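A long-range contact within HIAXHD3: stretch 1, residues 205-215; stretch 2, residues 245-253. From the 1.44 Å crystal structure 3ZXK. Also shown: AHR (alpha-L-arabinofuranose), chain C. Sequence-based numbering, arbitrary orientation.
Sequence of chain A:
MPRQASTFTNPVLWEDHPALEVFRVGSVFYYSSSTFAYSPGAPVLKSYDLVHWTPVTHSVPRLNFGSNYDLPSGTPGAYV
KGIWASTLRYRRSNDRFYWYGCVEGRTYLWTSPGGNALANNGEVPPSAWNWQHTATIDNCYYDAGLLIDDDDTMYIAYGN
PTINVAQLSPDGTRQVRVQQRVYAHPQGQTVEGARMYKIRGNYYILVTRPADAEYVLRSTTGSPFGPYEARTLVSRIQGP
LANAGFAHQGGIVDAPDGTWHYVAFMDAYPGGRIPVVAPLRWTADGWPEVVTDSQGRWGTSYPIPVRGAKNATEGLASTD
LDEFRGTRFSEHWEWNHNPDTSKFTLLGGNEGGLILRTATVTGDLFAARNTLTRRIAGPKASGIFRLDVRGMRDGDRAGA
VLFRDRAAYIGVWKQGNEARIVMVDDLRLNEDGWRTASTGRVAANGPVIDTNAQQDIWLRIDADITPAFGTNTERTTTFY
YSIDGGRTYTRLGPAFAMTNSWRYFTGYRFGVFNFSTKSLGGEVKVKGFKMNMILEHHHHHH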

ATOM      1  N   ILE A 205      22.920  -3.293  -7.977  1.00  4.83           N
ATOM      2  CA  ILE A 205      22.050  -2.663  -6.985  1.00  4.55           C
ATOM      3  C   ILE A 205      21.373  -1.495  -7.683  1.00  5.09           C
ATOM      4  O   ILE A 205      22.038  -0.685  -8.319  1.00  6.57           O
ATOM      5  CB  ILE A 205      22.820  -2.161  -5.728  1.00  5.22           C
ATOM      6  CG1 ILE A 205      23.509  -3.328  -5.009  1.00  5.88           C
ATOM      7  CG2 ILE A 205      21.857  -1.444  -4.788  1.00  5.22           C
ATOM      8  CD1 ILE A 205      24.516  -2.915  -3.958  1.00  5.82           C
ATOM      9  N   LEU A 206      20.053  -1.429  -7.606  1.00  4.77           N
ATOM     10  CA  LEU A 206      19.325  -0.266  -8.087  1.00  5.27           C
ATOM     11  C   LEU A 206      19.089   0.680  -6.932  1.00  5.13           C
ATOM     12  O   LEU A 206      18.663   0.249  -5.851  1.00  5.06           O
ATOM     13  CB  LEU A 206      17.974  -0.689  -8.666  1.00  6.17           C
ATOM     14  CG  LEU A 206      17.874  -0.629 -10.183  1.00  8.70           C
ATOM     15  CD1 LEU A 206      18.801  -1.670 -10.814  1.00  8.99           C
ATOM     16  CD2 LEU A 206      16.409  -0.821 -10.603  1.00 10.16           C
ATOM     17  N   VAL A 207      19.352   1.963  -7.157  1.00  5.56           N
ATOM     18  CA  VAL A 207      19.087   2.999  -6.149  1.00  5.71           C
ATOM     19  C   VAL A 207      18.373   4.181  -6.781  1.00  5.90           C
ATOM     20  O   VAL A 207      18.481   4.389  -7.990  1.00  6.35           O
ATOM     21  CB  VAL A 207      20.389   3.487  -5.430  1.00  5.82           C
ATOM     22  CG1 VAL A 207      21.111   2.344  -4.727  1.00  7.59           C
ATOM     23  CG2 VAL A 207      21.370   4.146  -6.422  1.00  6.45           C
ATOM     24  N   THR A 208      17.649   4.933  -5.962  1.00  6.49           N
ATOM     25  CA  THR A 208      16.998   6.157  -6.402  1.00  6.95           C
ATOM     26  C   THR A 208      17.695   7.372  -5.832  1.00  7.33           C
ATOM     27  O   THR A 208      18.165   7.346  -4.681  1.00  6.79           O
ATOM     28  CB  THR A 208      15.483   6.190  -6.038  1.00  7.99           C
ATOM     29  OG1 THR A 208      14.846   7.353  -6.604  1.00  9.38           O
ATOM     30  CG2 THR A 208      15.251   6.224  -4.533  1.00  8.43           C
ATOM     31  N   ARG A 209      17.721   8.441  -6.636  1.00  7.44           N
ATOM     32  CA  ARG A 209      17.990   9.776  -6.127  1.00  8.35           C
ATOM     33  C   ARG A 209      16.617  10.452  -5.920  1.00  9.05           C
ATOM     34  O   ARG A 209      15.922  10.773  -6.897  1.00  8.98           O
ATOM     35  CB  ARG A 209      18.851  10.569  -7.105  1.00 10.06           C
ATOM     36  CG  ARG A 209      19.132  11.966  -6.563  1.00 12.84           C
ATOM     37  CD  ARG A 209      19.799  12.864  -7.581  1.00 16.40           C
ATOM     38  NE  ARG A 209      18.920  13.190  -8.709  1.00 20.73           N
ATOM     39  CZ  ARG A 209      19.315  13.884  -9.768  1.00 24.04           C
ATOM     40  NH1 ARG A 209      20.564  14.329  -9.828  1.00 26.34           N
ATOM     41  NH2 ARG A 209      18.469  14.143 -10.755  1.00 25.16           N
ATOM     42  N   PRO A 210      16.188  10.607  -4.658  1.00  9.60           N
ATOM     43  CA  PRO A 210      14.833  11.114  -4.457  1.00 10.47           C
ATOM     44  C   PRO A 210      14.664  12.510  -5.056  1.00 10.40           C
ATOM     45  O   PRO A 210      15.530  13.347  -4.834  1.00 11.47           O
ATOM     46  CB  PRO A 210      14.716  11.234  -2.931  1.00 12.27           C
ATOM     47  CG  PRO A 210      15.732  10.324  -2.385  1.00 12.75           C
ATOM     48  CD  PRO A 210      16.839  10.223  -3.394  1.00 10.38           C
ATOM     49  N   ALA A 211      13.596  12.760  -5.816  1.00  9.93           N
ATOM     50  CA  ALA A 211      12.569  11.779  -6.208  1.00  9.05           C
ATOM     51  C   ALA A 211      12.492  11.682  -7.718  1.00  8.82           C
ATOM     52  O   ALA A 211      11.406  11.508  -8.278  1.00  9.78           O
ATOM     53  CB  ALA A 211      11.207  12.175  -5.671  1.00  9.47           C
ATOM     54  N   ASP A 212      13.618  11.827  -8.402  1.00  8.81           N
ATOM     55  CA  ASP A 212      13.545  12.039  -9.843  1.00  9.28           C
ATOM     56  C   ASP A 212      14.461  11.167 -10.691  1.00  8.40           C
ATOM     57  O   ASP A 212      14.430  11.293 -11.912  1.00  7.74           O
ATOM     58  CB  ASP A 212      13.779  13.529 -10.168  1.00 11.39           C
ATOM     59  CG  ASP A 212      15.172  14.015  -9.791  1.00 13.78           C
ATOM     60  OD1 ASP A 212      15.934  13.299  -9.098  1.00 16.20           O
ATOM     61  OD2 ASP A 212      15.520  15.140 -10.216  1.00 19.20           O
ATOM     62  N   ALA A 213      15.256  10.302 -10.072  1.00  6.34           N
ATOM     63  CA  ALA A 213      16.223   9.497 -10.832  1.00  6.14           C
ATOM     64  C   ALA A 213      16.406   8.137 -10.234  1.00  6.39           C
ATOM     65  O   ALA A 213      16.183   7.946  -9.028  1.00  6.65           O
ATOM     66  CB  ALA A 213      17.604  10.188 -10.974  1.00  6.82           C
ATOM     67  N   GLU A 214      16.790   7.197 -11.093  1.00  6.54           N
ATOM     68  CA  GLU A 214      17.193   5.854 -10.686  1.00  6.39           C
ATOM     69  C   GLU A 214      18.579   5.580 -11.285  1.00  6.50           C
ATOM     70  O   GLU A 214      18.796   5.857 -12.467  1.00  7.09           O
ATOM     71  CB  GLU A 214      16.201   4.817 -11.187  1.00  6.94           C
ATOM     72  CG  GLU A 214      16.444   3.412 -10.628  1.00  6.52           C
ATOM     73  CD  GLU A 214      15.903   3.238  -9.196  1.00  7.19           C
ATOM     74  OE1 GLU A 214      15.350   4.204  -8.631  1.00  8.00           O
ATOM     75  OE2 GLU A 214      16.053   2.135  -8.624  1.00  7.90           O
ATOM     76  N   TYR A 215      19.492   5.072 -10.455  1.00  6.58           N
ATOM     77  CA  TYR A 215      20.809   4.648 -10.908  1.00  6.53           C
ATOM     78  C   TYR A 215      20.922   3.147 -10.834  1.00  6.02           C
ATOM     79  O   TYR A 215      20.300   2.503  -9.993  1.00  6.06           O
ATOM     80  CB  TYR A 215      21.930   5.330 -10.105  1.00  8.14           C
ATOM     81  CG  TYR A 215      21.861   6.852 -10.096  1.00 11.28           C
ATOM     82  CD1 TYR A 215      21.598   7.572 -11.261  1.00 13.41           C
ATOM     83  CD2 TYR A 215      22.070   7.563  -8.924  1.00 14.09           C
ATOM     84  CE1 TYR A 215      21.540   8.963 -11.254  1.00 15.69           C
ATOM     85  CE2 TYR A 215      22.023   8.949  -8.901  1.00 16.57           C
ATOM     86  CZ  TYR A 215      21.760   9.645 -10.074  1.00 17.57           C
ATOM     87  OH  TYR A 215      21.695  11.023 -10.071  1.00 21.32           O
ATOM     88  N   GLY A 245       4.816  13.597 -10.792  1.00  6.63           N
ATOM     89  CA  GLY A 245       6.258  13.556 -10.571  1.00  7.09           C
ATOM     90  C   GLY A 245       6.975  12.750 -11.636  1.00  7.10           C
ATOM     91  O   GLY A 245       6.576  12.724 -12.817  1.00  7.63           O
ATOM     92  N   PHE A 246       8.012  12.047 -11.197  1.00  6.96           N
ATOM     93  CA  PHE A 246       8.850  11.266 -12.081  1.00  7.36           C
ATOM     94  C   PHE A 246       8.855   9.817 -11.691  1.00  7.17           C
ATOM     95  O   PHE A 246       8.822   9.484 -10.495  1.00  7.48           O
ATOM     96  CB  PHE A 246      10.301  11.737 -11.978  1.00  8.48           C
ATOM     97  CG  PHE A 246      10.499  13.135 -12.413  1.00  9.56           C
ATOM     98  CD1 PHE A 246      10.617  13.426 -13.770  1.00 10.30           C
ATOM     99  CD2 PHE A 246      10.511  14.176 -11.489  1.00 10.22           C
ATOM    100  CE1 PHE A 246      10.774  14.743 -14.202  1.00 11.70           C
ATOM    101  CE2 PHE A 246      10.692  15.495 -11.915  1.00 12.16           C
ATOM    102  CZ  PHE A 246      10.810  15.775 -13.275  1.00 12.91           C
ATOM    103  N   ALA A 247       8.895   8.965 -12.708  1.00  7.34           N
ATOM    104  CA  ALA A 247       9.128   7.526 -12.540  1.00  6.87           C
ATOM    105  C   ALA A 247      10.465   7.303 -11.866  1.00  7.11           C
ATOM    106  O   ALA A 247      11.494   7.797 -12.339  1.00  7.99           O
ATOM    107  CB  ALA A 247       9.088   6.829 -13.908  1.00  6.98           C
ATOM    108  N   HIS A 248      10.440   6.600 -10.722  1.00  6.37           N
ATOM    109  CA  HIS A 248      11.686   6.320  -9.998  1.00  6.64           C
ATOM    110  C   HIS A 248      11.500   5.210  -9.018  1.00  6.75           C
ATOM    111  O   HIS A 248      10.360   4.750  -8.796  1.00  6.48           O
ATOM    112  CB  HIS A 248      12.188   7.598  -9.305  1.00  7.50           C
ATOM    113  CG  HIS A 248      11.329   8.062  -8.154  1.00  7.91           C
ATOM    114  ND1 HIS A 248      10.064   8.533  -8.306  1.00  8.91           N
ATOM    115  CD2 HIS A 248      11.595   8.106  -6.796  1.00  8.54           C
ATOM    116  CE1 HIS A 248       9.559   8.850  -7.092  1.00  9.41           C
ATOM    117  NE2 HIS A 248      10.502   8.611  -6.177  1.00  9.78           N
ATOM    118  N   GLN A 249      12.614   4.782  -8.406  1.00  6.88           N
ATOM    119  CA  GLN A 249      12.627   3.730  -7.397  1.00  7.30           C
ATOM    120  C   GLN A 249      12.092   2.416  -8.029  1.00  6.75           C
ATOM    121  O   GLN A 249      12.271   2.186  -9.242  1.00  6.88           O
ATOM    122  CB  GLN A 249      11.918   4.182  -6.111  1.00  8.53           C
ATOM    123  CG  GLN A 249      12.567   3.601  -4.865  1.00  8.05           C
ATOM    124  CD  GLN A 249      12.091   4.259  -3.585  1.00  9.99           C
ATOM    125  OE1 GLN A 249      11.686   5.435  -3.584  1.00 12.68           O
ATOM    126  NE2 GLN A 249      12.121   3.490  -2.472  1.00 11.17           N
ATOM    127  N   GLY A 250      11.484   1.519  -7.263  1.00  7.17           N
ATOM    128  CA  GLY A 250      11.020   0.270  -7.891  1.00  5.88           C
ATOM    129  C   GLY A 250      12.165  -0.714  -8.107  1.00  6.05           C
ATOM    130  O   GLY A 250      13.204  -0.650  -7.436  1.00  6.30           O
ATOM    131  N   GLY A 251      11.996  -1.612  -9.067  1.00  5.60           N
ATOM    132  CA  GLY A 251      13.010  -2.639  -9.295  1.00  5.44           C
ATOM    133  C   GLY A 251      12.869  -3.256 -10.658  1.00  5.36           C
ATOM    134  O   GLY A 251      11.986  -2.891 -11.440  1.00  5.39           O
ATOM    135  N   ILE A 252      13.756  -4.201 -10.932  1.00  5.02           N
ATOM    136  CA  ILE A 252      13.766  -4.844 -12.238  1.00  5.24           C
ATOM    137  C   ILE A 252      13.495  -6.332 -12.085  1.00  5.56           C
ATOM    138  O   ILE A 252      13.766  -6.918 -11.034  1.00  5.68           O
ATOM    139  CB  ILE A 252      15.078  -4.588 -13.017  1.00  5.67           C
ATOM    140  CG1 ILE A 252      16.302  -5.116 -12.252  1.00  6.25           C
ATOM    141  CG2 ILE A 252      15.208  -3.082 -13.320  1.00  6.49           C
ATOM    142  CD1 ILE A 252      17.571  -5.169 -13.093  1.00  7.75           C
ATOM    143  N   VAL A 253      12.969  -6.957 -13.141  1.00  4.91           N
ATOM    144  CA  VAL A 253      12.531  -8.342 -13.061  1.00  5.47           C
ATOM    145  C   VAL A 253      12.558  -8.960 -14.454  1.00  5.49           C
ATOM    146  O   VAL A 253      12.311  -8.260 -15.453  1.00  5.91           O
ATOM    147  CB  VAL A 253      11.148  -8.471 -12.393  1.00  5.51           C
ATOM    148  CG1 VAL A 253      10.042  -7.727 -13.188  1.00  5.91           C
ATOM    149  CG2 VAL A 253      10.792  -9.940 -12.206  1.00  6.21           C
TER
HETATM  150  O5  AHR C   3       8.143  13.038  -4.176  1.00 12.55           O
HETATM  151  C5  AHR C   3       7.509  12.365  -3.069  1.00 13.07           C
HETATM  152  C4  AHR C   3       8.397  11.268  -2.471  1.00 14.68           C
HETATM  153  O4  AHR C   3       9.628  11.816  -2.007  1.00 15.54           O
HETATM  154  C3  AHR C   3       8.869  10.166  -3.414  1.00 12.47           C
HETATM  155  O3  AHR C   3       7.896   9.151  -3.616  1.00 12.69           O
HETATM  156  C2  AHR C   3      10.074   9.580  -2.731  1.00 15.72           C
HETATM  157  O2  AHR C   3      11.071   9.148  -3.677  1.00 15.79           O
HETATM  158  C1  AHR C   3      10.599  10.757  -1.932  1.00 17.61           C
HETATM  159  O   HOH W   1       8.781  12.386  -8.476  1.00  9.79           O
HETATM  160  O   HOH W   2      12.871   9.824 -13.808  1.00  6.33           O

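The contact joins a β-hairpin, whose strands 205-209 and 213-215 are linked by a short turn, to a segment that turns a corner at Gln249 and runs on as a strand through Val253. It is organised around His248, the residue with the largest covered area, with Leu206 and Gln249 next.

His248 directs its CA-to-CB bond toward the hairpin, and its imidazole is held from several directions. Within its own stretch ND1 donates to the carbonyl O of Phe246 at 2.7 Å. His248 NE2 and O2 of the bound arabinofuranose form a second hydrogen bond, of 2.6 Å. Ala211 O lies over one face of the ring, 3.3 Å from His248 ND1, but the angle is too poor for a hydrogen bond; this carbonyl instead accepts from a water that in turn accepts from Phe246 N, both at 2.8 Å. The CB of Ala211 packs 3.7 Å from His248 NE2 and also lies 3.5 Å from O5 of the sugar. At the ring edge, Thr208 OG1 approaches His248 CD2 to 3.3 Å while donating to Ala213 O across the hairpin (2.8 Å).

Gln249 sits where the chain turns a corner. Its CA-to-CB bond points away overall, yet Gln249 CG still packs against Thr208 CG2 at 3.8 Å. The one direct hydrogen bond between the stretches is made by its backbone: Gln249 N donates to Glu214 OE1 at 2.8 Å, weakly, because the N-H...O angle is only 124°.

Leu206 provides the apolar end of the contact. Its CD2 lies 3.7 Å from Ile252 CG2 and 4.1 Å from Gly251 CA. Near the turn, Asp212 CB meets Phe246 CD2 at 3.6 Å, while the Asp212 carboxylate is engaged within the hairpin, in a salt bridge from Arg209 NE to Asp212 OD1 (3.0 Å).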